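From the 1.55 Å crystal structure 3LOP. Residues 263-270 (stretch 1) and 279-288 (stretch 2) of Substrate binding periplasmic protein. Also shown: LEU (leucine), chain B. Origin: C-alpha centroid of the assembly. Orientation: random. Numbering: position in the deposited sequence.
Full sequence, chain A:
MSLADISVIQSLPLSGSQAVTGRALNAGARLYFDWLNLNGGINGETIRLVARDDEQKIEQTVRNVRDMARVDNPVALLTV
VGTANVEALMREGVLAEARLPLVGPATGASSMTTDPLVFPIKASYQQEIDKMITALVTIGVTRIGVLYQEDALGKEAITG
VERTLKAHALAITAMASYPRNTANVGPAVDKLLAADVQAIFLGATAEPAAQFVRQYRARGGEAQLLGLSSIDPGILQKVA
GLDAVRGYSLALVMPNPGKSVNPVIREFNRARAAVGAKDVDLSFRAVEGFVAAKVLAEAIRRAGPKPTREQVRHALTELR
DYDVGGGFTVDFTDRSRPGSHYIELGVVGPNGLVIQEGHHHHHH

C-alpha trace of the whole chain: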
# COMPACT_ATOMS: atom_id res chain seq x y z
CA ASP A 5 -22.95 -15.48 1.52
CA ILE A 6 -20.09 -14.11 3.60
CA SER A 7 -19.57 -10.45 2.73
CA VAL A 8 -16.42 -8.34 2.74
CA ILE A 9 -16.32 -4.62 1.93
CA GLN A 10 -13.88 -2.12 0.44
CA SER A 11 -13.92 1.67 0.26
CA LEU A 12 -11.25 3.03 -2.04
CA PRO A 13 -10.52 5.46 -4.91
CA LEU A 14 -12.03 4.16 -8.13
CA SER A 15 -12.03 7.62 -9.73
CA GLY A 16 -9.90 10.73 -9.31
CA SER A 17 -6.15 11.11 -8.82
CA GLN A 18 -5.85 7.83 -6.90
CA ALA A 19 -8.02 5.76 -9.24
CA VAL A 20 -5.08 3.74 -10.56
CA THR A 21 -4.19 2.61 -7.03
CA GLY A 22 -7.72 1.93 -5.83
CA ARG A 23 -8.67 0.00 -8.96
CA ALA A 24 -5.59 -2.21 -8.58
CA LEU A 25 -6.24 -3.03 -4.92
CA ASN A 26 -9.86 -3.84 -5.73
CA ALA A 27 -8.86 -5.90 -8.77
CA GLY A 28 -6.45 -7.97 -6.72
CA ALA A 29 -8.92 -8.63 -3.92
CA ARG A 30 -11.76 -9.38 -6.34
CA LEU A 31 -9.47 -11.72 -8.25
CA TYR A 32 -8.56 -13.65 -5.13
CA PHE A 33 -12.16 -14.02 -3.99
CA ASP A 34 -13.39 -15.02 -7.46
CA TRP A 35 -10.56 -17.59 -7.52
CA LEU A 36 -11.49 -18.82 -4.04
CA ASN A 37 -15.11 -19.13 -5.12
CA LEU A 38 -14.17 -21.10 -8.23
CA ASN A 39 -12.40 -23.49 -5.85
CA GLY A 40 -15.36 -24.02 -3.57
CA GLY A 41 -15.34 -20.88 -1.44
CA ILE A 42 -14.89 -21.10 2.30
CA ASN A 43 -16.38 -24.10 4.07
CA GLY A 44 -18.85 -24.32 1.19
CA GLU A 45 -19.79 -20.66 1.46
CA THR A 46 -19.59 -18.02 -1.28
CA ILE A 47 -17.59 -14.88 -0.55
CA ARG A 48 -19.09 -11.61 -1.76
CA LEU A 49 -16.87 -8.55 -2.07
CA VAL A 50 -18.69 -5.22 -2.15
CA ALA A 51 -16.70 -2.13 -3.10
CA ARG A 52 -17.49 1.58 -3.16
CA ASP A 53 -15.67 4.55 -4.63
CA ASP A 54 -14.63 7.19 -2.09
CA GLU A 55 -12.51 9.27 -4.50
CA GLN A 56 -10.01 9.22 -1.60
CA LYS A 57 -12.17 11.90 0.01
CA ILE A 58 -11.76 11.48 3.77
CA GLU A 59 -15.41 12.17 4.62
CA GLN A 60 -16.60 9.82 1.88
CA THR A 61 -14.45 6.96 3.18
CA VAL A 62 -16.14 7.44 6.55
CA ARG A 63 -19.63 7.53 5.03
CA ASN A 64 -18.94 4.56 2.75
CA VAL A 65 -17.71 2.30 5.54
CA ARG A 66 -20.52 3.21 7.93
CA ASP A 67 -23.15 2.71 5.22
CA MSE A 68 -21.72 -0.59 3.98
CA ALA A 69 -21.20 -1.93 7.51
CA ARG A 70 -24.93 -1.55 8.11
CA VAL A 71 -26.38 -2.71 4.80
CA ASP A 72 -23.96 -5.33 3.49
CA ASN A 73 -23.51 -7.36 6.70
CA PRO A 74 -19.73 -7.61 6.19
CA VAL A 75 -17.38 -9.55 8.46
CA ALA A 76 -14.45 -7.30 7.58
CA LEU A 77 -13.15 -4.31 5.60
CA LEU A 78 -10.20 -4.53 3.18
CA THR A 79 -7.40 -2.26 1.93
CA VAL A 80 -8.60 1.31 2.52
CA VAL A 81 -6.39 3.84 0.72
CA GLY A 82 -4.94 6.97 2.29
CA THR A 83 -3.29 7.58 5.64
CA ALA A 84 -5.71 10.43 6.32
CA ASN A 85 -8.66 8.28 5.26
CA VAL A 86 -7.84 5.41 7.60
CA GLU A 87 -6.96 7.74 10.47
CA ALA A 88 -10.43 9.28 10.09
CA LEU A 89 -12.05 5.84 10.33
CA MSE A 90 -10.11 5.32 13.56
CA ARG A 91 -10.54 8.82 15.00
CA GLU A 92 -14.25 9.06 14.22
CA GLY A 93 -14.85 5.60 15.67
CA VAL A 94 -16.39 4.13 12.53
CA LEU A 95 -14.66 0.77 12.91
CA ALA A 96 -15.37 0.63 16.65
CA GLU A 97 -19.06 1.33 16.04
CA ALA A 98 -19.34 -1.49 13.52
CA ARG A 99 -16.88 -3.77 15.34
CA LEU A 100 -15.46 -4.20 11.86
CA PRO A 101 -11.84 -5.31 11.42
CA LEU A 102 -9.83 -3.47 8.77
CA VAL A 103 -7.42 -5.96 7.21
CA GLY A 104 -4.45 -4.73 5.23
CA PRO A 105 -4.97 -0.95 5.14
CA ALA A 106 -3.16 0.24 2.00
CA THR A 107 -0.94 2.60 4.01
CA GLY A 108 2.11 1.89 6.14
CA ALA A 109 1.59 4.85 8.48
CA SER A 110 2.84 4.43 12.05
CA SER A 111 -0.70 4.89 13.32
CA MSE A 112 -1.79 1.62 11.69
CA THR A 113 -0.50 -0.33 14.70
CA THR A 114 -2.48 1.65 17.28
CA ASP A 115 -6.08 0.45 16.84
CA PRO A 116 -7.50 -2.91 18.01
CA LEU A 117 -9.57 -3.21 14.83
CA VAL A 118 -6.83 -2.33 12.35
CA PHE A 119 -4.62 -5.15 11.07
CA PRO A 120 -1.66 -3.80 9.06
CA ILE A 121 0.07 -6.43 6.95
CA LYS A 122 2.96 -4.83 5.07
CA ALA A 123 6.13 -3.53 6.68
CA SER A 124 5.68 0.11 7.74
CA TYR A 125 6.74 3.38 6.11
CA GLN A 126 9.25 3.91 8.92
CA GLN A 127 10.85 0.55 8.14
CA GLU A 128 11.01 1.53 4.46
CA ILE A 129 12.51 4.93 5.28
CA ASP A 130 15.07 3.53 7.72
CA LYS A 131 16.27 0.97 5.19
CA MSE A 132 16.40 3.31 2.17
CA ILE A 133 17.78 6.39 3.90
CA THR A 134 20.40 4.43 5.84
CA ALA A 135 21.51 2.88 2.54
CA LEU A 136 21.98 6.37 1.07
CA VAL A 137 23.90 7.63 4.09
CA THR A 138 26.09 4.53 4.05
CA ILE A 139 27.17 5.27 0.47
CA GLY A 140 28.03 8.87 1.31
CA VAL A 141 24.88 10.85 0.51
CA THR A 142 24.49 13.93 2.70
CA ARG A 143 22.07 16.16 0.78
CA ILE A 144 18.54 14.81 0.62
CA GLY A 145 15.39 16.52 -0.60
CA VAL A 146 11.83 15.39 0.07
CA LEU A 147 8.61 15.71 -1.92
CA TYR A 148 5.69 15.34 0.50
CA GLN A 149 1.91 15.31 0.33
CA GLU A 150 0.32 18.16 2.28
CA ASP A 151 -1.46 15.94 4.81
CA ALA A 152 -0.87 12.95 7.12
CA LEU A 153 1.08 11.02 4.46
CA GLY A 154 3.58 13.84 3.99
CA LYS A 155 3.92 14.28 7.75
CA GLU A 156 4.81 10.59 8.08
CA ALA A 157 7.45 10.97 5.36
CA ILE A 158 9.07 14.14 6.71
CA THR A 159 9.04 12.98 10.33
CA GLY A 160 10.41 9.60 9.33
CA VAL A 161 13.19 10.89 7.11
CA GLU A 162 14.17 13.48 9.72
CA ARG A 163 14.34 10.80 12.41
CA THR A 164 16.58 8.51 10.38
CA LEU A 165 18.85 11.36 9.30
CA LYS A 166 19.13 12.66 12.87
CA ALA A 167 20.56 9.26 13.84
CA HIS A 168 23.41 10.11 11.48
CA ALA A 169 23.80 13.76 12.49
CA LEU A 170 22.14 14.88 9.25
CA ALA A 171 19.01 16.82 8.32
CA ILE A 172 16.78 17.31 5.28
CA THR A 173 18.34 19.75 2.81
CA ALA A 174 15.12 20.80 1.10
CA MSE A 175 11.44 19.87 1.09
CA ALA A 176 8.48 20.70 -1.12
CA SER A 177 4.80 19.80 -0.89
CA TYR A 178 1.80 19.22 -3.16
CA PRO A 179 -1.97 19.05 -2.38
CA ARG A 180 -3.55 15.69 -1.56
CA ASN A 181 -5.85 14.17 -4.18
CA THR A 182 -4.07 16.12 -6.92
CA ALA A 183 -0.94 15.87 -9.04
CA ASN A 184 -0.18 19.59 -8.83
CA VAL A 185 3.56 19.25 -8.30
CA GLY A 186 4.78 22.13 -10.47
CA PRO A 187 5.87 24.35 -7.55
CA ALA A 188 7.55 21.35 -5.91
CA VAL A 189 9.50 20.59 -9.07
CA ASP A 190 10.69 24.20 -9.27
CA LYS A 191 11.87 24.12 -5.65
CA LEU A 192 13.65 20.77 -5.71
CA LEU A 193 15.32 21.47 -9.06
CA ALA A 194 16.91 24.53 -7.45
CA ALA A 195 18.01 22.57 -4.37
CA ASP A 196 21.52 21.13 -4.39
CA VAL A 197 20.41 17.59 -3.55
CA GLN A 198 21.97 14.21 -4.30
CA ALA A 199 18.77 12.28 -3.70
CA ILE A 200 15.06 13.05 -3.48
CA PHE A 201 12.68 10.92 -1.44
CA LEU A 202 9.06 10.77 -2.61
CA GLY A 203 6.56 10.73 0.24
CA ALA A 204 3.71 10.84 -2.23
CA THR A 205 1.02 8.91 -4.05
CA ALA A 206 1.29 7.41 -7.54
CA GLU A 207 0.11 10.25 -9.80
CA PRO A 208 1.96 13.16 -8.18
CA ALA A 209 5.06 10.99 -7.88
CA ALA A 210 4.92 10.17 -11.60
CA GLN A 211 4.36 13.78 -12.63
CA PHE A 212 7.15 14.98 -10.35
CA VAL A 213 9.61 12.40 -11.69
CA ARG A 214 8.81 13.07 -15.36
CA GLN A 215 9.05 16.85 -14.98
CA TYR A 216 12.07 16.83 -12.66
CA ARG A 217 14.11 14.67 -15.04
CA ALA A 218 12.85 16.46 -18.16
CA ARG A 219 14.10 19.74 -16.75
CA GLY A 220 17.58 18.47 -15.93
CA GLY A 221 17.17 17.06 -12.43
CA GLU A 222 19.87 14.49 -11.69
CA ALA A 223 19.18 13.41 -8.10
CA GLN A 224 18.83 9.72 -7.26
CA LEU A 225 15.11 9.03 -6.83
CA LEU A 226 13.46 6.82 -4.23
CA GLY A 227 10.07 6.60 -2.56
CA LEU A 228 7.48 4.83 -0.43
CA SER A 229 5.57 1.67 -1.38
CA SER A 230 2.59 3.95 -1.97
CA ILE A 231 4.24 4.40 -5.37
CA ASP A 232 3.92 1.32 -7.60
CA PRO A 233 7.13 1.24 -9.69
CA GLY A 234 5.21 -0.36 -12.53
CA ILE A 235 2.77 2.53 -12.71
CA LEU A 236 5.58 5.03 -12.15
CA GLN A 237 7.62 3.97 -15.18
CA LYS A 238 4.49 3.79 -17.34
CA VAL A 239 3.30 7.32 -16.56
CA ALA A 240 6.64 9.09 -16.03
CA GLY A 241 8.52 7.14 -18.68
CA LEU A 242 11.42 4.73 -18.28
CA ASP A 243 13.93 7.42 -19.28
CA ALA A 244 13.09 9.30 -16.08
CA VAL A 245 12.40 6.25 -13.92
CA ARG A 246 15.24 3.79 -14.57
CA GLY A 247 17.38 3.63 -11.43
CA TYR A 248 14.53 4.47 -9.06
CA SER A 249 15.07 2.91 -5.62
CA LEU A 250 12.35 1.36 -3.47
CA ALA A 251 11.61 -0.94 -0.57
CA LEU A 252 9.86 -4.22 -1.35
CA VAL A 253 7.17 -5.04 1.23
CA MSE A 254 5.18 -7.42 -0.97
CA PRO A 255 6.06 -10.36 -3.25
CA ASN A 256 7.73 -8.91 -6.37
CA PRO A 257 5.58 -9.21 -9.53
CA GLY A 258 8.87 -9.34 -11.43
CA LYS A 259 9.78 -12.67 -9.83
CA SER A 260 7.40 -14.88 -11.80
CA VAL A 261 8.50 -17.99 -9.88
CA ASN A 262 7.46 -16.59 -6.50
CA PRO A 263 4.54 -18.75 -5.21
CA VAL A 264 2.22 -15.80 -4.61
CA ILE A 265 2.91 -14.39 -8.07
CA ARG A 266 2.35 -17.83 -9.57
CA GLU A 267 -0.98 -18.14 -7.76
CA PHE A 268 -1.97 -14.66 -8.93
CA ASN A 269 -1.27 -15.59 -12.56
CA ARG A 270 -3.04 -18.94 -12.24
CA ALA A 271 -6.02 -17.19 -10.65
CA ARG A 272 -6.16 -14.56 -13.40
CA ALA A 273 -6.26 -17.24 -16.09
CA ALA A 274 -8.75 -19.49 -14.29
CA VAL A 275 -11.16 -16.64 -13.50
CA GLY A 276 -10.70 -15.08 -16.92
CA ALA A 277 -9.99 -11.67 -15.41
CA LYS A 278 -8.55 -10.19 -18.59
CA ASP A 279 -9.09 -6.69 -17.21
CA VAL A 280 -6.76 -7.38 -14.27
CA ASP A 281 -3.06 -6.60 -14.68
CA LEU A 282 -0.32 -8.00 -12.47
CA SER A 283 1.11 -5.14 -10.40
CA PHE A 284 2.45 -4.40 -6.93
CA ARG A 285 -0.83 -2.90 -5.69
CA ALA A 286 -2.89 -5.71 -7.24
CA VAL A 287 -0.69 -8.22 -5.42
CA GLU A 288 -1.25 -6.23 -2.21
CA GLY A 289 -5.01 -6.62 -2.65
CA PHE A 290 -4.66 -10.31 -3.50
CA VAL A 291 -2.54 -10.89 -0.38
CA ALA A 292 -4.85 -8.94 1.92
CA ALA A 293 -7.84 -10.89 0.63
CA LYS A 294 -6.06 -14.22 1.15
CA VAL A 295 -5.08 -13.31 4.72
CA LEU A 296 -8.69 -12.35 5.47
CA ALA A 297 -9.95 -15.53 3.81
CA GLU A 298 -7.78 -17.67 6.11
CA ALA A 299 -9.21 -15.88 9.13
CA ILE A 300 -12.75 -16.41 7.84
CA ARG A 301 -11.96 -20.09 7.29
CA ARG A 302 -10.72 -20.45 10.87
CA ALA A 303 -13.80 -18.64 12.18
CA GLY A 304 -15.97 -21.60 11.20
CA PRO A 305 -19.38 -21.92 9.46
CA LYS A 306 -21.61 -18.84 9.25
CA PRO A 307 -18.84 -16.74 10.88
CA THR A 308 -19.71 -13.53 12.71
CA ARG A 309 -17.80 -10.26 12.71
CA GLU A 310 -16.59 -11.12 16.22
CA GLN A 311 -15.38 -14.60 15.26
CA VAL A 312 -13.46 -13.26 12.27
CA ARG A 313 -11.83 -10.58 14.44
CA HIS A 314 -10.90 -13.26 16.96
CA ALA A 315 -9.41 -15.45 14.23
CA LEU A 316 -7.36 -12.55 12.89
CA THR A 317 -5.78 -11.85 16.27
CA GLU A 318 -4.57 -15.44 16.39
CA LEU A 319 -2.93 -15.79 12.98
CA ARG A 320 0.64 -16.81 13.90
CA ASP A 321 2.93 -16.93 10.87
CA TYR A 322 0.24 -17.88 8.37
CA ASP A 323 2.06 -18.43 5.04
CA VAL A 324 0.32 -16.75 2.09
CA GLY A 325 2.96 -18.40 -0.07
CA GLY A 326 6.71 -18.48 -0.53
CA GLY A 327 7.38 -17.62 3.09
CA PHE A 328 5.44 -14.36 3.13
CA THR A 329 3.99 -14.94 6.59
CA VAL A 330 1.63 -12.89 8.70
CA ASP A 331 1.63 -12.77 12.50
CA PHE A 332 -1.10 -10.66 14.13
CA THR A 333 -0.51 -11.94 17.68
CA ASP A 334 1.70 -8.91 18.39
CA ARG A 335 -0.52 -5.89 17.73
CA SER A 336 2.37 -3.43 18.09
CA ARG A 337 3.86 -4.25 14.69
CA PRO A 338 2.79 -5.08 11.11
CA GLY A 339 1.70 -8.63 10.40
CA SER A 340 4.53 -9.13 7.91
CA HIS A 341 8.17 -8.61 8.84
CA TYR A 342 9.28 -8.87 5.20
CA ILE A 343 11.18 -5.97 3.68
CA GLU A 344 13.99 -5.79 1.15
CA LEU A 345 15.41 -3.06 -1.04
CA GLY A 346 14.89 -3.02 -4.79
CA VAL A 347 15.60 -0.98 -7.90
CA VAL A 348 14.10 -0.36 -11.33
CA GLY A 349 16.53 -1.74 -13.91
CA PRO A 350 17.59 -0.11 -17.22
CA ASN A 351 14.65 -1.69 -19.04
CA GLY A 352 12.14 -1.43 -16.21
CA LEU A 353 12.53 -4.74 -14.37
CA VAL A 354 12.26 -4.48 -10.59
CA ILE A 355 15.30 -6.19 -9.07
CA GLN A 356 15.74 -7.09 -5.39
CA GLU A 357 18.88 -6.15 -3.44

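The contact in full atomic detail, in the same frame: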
# COMPACT_ATOMS: atom_id res chain seq x y z
N PRO A 263 5.84 -18.08 -5.38
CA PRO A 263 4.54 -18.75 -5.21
C PRO A 263 3.30 -17.86 -5.24
O PRO A 263 2.29 -18.24 -5.81
CB PRO A 263 4.70 -19.47 -3.87
CG PRO A 263 6.15 -19.81 -3.86
CD PRO A 263 6.81 -18.55 -4.37
N VAL A 264 3.37 -16.69 -4.62
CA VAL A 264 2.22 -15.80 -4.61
C VAL A 264 1.96 -15.26 -6.02
O VAL A 264 0.81 -15.19 -6.46
CB VAL A 264 2.43 -14.61 -3.64
CG1 VAL A 264 1.25 -13.65 -3.71
CG2 VAL A 264 2.60 -15.12 -2.22
N ILE A 265 3.03 -14.91 -6.72
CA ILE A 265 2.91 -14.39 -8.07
C ILE A 265 2.37 -15.49 -8.98
O ILE A 265 1.54 -15.24 -9.86
CB ILE A 265 4.26 -13.87 -8.60
CG1 ILE A 265 4.78 -12.76 -7.67
CG2 ILE A 265 4.11 -13.33 -10.02
CD1 ILE A 265 3.79 -11.62 -7.40
N ARG A 266 2.84 -16.72 -8.76
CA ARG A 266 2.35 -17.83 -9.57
C ARG A 266 0.86 -18.04 -9.31
O ARG A 266 0.10 -18.27 -10.25
CB ARG A 266 3.14 -19.11 -9.29
CG ARG A 266 4.46 -19.14 -10.05
CD ARG A 266 5.13 -20.51 -10.07
NE ARG A 266 5.79 -20.84 -8.82
CZ ARG A 266 5.29 -21.66 -7.89
NH1 ARG A 266 4.10 -22.22 -8.08
NH2 ARG A 266 5.98 -21.92 -6.79
N GLU A 267 0.44 -17.96 -8.05
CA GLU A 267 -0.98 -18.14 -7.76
C GLU A 267 -1.81 -17.02 -8.38
O GLU A 267 -2.92 -17.25 -8.88
CB GLU A 267 -1.25 -18.21 -6.25
CG GLU A 267 -2.68 -18.68 -5.95
CD GLU A 267 -3.07 -18.64 -4.49
OE1 GLU A 267 -2.23 -18.26 -3.64
OE2 GLU A 267 -4.22 -19.01 -4.19
N PHE A 268 -1.28 -15.80 -8.36
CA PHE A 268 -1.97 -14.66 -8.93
C PHE A 268 -2.20 -14.90 -10.43
O PHE A 268 -3.30 -14.71 -10.93
CB PHE A 268 -1.14 -13.38 -8.72
CG PHE A 268 -1.83 -12.12 -9.17
CD1 PHE A 268 -1.94 -11.81 -10.53
CD2 PHE A 268 -2.35 -11.23 -8.24
CE1 PHE A 268 -2.56 -10.63 -10.94
CE2 PHE A 268 -2.97 -10.04 -8.64
CZ PHE A 268 -3.08 -9.74 -10.00
N ASN A 269 -1.15 -15.33 -11.13
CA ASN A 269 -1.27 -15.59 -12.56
C ASN A 269 -2.19 -16.76 -12.86
O ASN A 269 -2.92 -16.73 -13.85
CB ASN A 269 0.11 -15.82 -13.18
CG ASN A 269 0.89 -14.53 -13.34
OD1 ASN A 269 0.31 -13.47 -13.57
ND2 ASN A 269 2.21 -14.61 -13.22
N ARG A 270 -2.16 -17.80 -12.02
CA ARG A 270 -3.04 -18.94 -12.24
C ARG A 270 -4.48 -18.50 -12.00
O ARG A 270 -5.39 -18.90 -12.73
CB ARG A 270 -2.68 -20.10 -11.30
CG ARG A 270 -1.37 -20.83 -11.63
CD ARG A 270 -1.30 -21.27 -13.09
NE ARG A 270 -0.66 -20.25 -13.92
CZ ARG A 270 -1.03 -19.94 -15.17
NH1 ARG A 270 -2.05 -20.57 -15.73
NH2 ARG A 270 -0.38 -19.01 -15.84
N ASP A 279 -9.22 -8.09 -17.58
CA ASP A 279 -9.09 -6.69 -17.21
C ASP A 279 -8.10 -6.44 -16.07
O ASP A 279 -7.72 -5.30 -15.82
CB ASP A 279 -10.47 -6.13 -16.81
CG ASP A 279 -11.12 -6.94 -15.69
OD1 ASP A 279 -11.35 -8.15 -15.89
OD2 ASP A 279 -11.39 -6.35 -14.63
N VAL A 280 -7.69 -7.50 -15.39
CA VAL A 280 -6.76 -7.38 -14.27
C VAL A 280 -5.30 -7.55 -14.68
O VAL A 280 -4.92 -8.56 -15.28
CB VAL A 280 -7.07 -8.42 -13.17
CG1 VAL A 280 -6.11 -8.25 -12.01
CG2 VAL A 280 -8.51 -8.26 -12.71
N ASP A 281 -4.48 -6.55 -14.36
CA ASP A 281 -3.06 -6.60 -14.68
C ASP A 281 -2.24 -6.88 -13.43
O ASP A 281 -2.55 -6.38 -12.34
CB ASP A 281 -2.60 -5.28 -15.30
CG ASP A 281 -3.15 -5.06 -16.69
OD1 ASP A 281 -3.00 -5.96 -17.54
OD2 ASP A 281 -3.73 -3.98 -16.94
N LEU A 282 -1.20 -7.68 -13.58
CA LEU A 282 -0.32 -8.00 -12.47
C LEU A 282 0.45 -6.73 -12.12
O LEU A 282 1.06 -6.11 -12.99
CB LEU A 282 0.66 -9.11 -12.89
CG LEU A 282 1.79 -9.49 -11.93
CD1 LEU A 282 1.21 -10.03 -10.62
CD2 LEU A 282 2.67 -10.54 -12.59
N SER A 283 0.41 -6.34 -10.85
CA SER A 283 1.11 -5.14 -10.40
C SER A 283 1.33 -5.24 -8.90
O SER A 283 0.71 -6.08 -8.24
CB SER A 283 0.29 -3.88 -10.68
OG SER A 283 -0.86 -3.83 -9.85
N PHE A 284 2.18 -4.38 -8.36
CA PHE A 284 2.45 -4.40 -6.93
C PHE A 284 1.18 -4.18 -6.11
O PHE A 284 0.91 -4.94 -5.18
CB PHE A 284 3.49 -3.34 -6.57
CG PHE A 284 4.90 -3.87 -6.55
CD1 PHE A 284 5.35 -4.66 -5.50
CD2 PHE A 284 5.78 -3.58 -7.59
CE1 PHE A 284 6.66 -5.16 -5.48
CE2 PHE A 284 7.09 -4.07 -7.58
CZ PHE A 284 7.53 -4.86 -6.52
N ARG A 285 0.39 -3.17 -6.46
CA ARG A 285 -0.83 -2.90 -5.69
C ARG A 285 -1.88 -3.99 -5.87
O ARG A 285 -2.65 -4.26 -4.95
CB ARG A 285 -1.41 -1.52 -6.04
CG ARG A 285 -0.43 -0.34 -5.87
CD ARG A 285 0.49 -0.47 -4.66
NE ARG A 285 -0.17 -0.37 -3.36
CZ ARG A 285 -0.54 0.77 -2.77
NH1 ARG A 285 -0.31 1.94 -3.36
NH2 ARG A 285 -1.10 0.74 -1.57
N ALA A 286 -1.92 -4.64 -7.03
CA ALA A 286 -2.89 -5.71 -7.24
C ALA A 286 -2.49 -6.90 -6.37
O ALA A 286 -3.34 -7.59 -5.80
CB ALA A 286 -2.93 -6.12 -8.71
N VAL A 287 -1.18 -7.13 -6.25
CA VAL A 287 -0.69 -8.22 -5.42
C VAL A 287 -1.03 -7.91 -3.96
O VAL A 287 -1.38 -8.82 -3.20
CB VAL A 287 0.83 -8.41 -5.59
CG1 VAL A 287 1.39 -9.33 -4.51
CG2 VAL A 287 1.10 -9.02 -6.97
N GLU A 288 -0.93 -6.64 -3.57
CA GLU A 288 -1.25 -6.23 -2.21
C GLU A 288 -2.71 -6.57 -1.90
O GLU A 288 -3.03 -7.05 -0.81
CB GLU A 288 -1.01 -4.73 -2.03
CG GLU A 288 -1.09 -4.25 -0.59
CD GLU A 288 -0.79 -2.77 -0.44
OE1 GLU A 288 -0.11 -2.20 -1.32
OE2 GLU A 288 -1.22 -2.17 0.57
N LEU B . -2.56 4.64 0.93
CA LEU B . -2.00 5.65 -0.02
C LEU B . -1.53 4.96 -1.29
O LEU B . -1.43 5.65 -2.31
CB LEU B . -0.83 6.36 0.63
CG LEU B . -1.30 6.78 2.02
CD1 LEU B . -0.23 6.62 3.00
CD2 LEU B . -1.79 8.18 1.99
OXT LEU B . -1.28 3.73 -1.23

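Residues 263-270 form a helix that continues later in the chain, whereas 279-288 begin as an extended loop and enter a helix at Phe 284. The two helix axes are perpendicular (90°) and approach to 11.2 Å, and the backbones come nearest at Phe 268 and Val 287, whose CA atoms lie 7.4 Å apart. Ser 283 caps the second helix: its OG accepts a hydrogen bond from Ala 286 N at 3.1 Å, satisfying an amide in the first turn.

No hydrogen bond crosses between the stretches; the contact rests on apolar packing centred on Phe 268. Its side chain, t at chi1, points toward the second stretch and reaches into the bend between loop and helix. Leu 282 CD1 lies over one ring face, 3.9 Å from the centroid in a CH-pi contact, while Ala 286 O approaches the ring edge, 3.8 Å from Phe 268 CE2. At the ring tip, Phe 268 CZ meets Val 280 CG1 at 3.9 Å and Ala 286 CB at 3.8 Å.

One turn earlier, Ile 265 extends the apolar surface, its CD1 packing 3.8 Å from Val 287 CG2.

Facing the ligand instead, Arg 285 donates from NH1 (2.9 Å) and NH2 (3.0 Å) to leucine OXT, and its NE forms a salt bridge with Glu 288 OE1 at 2.7 Å.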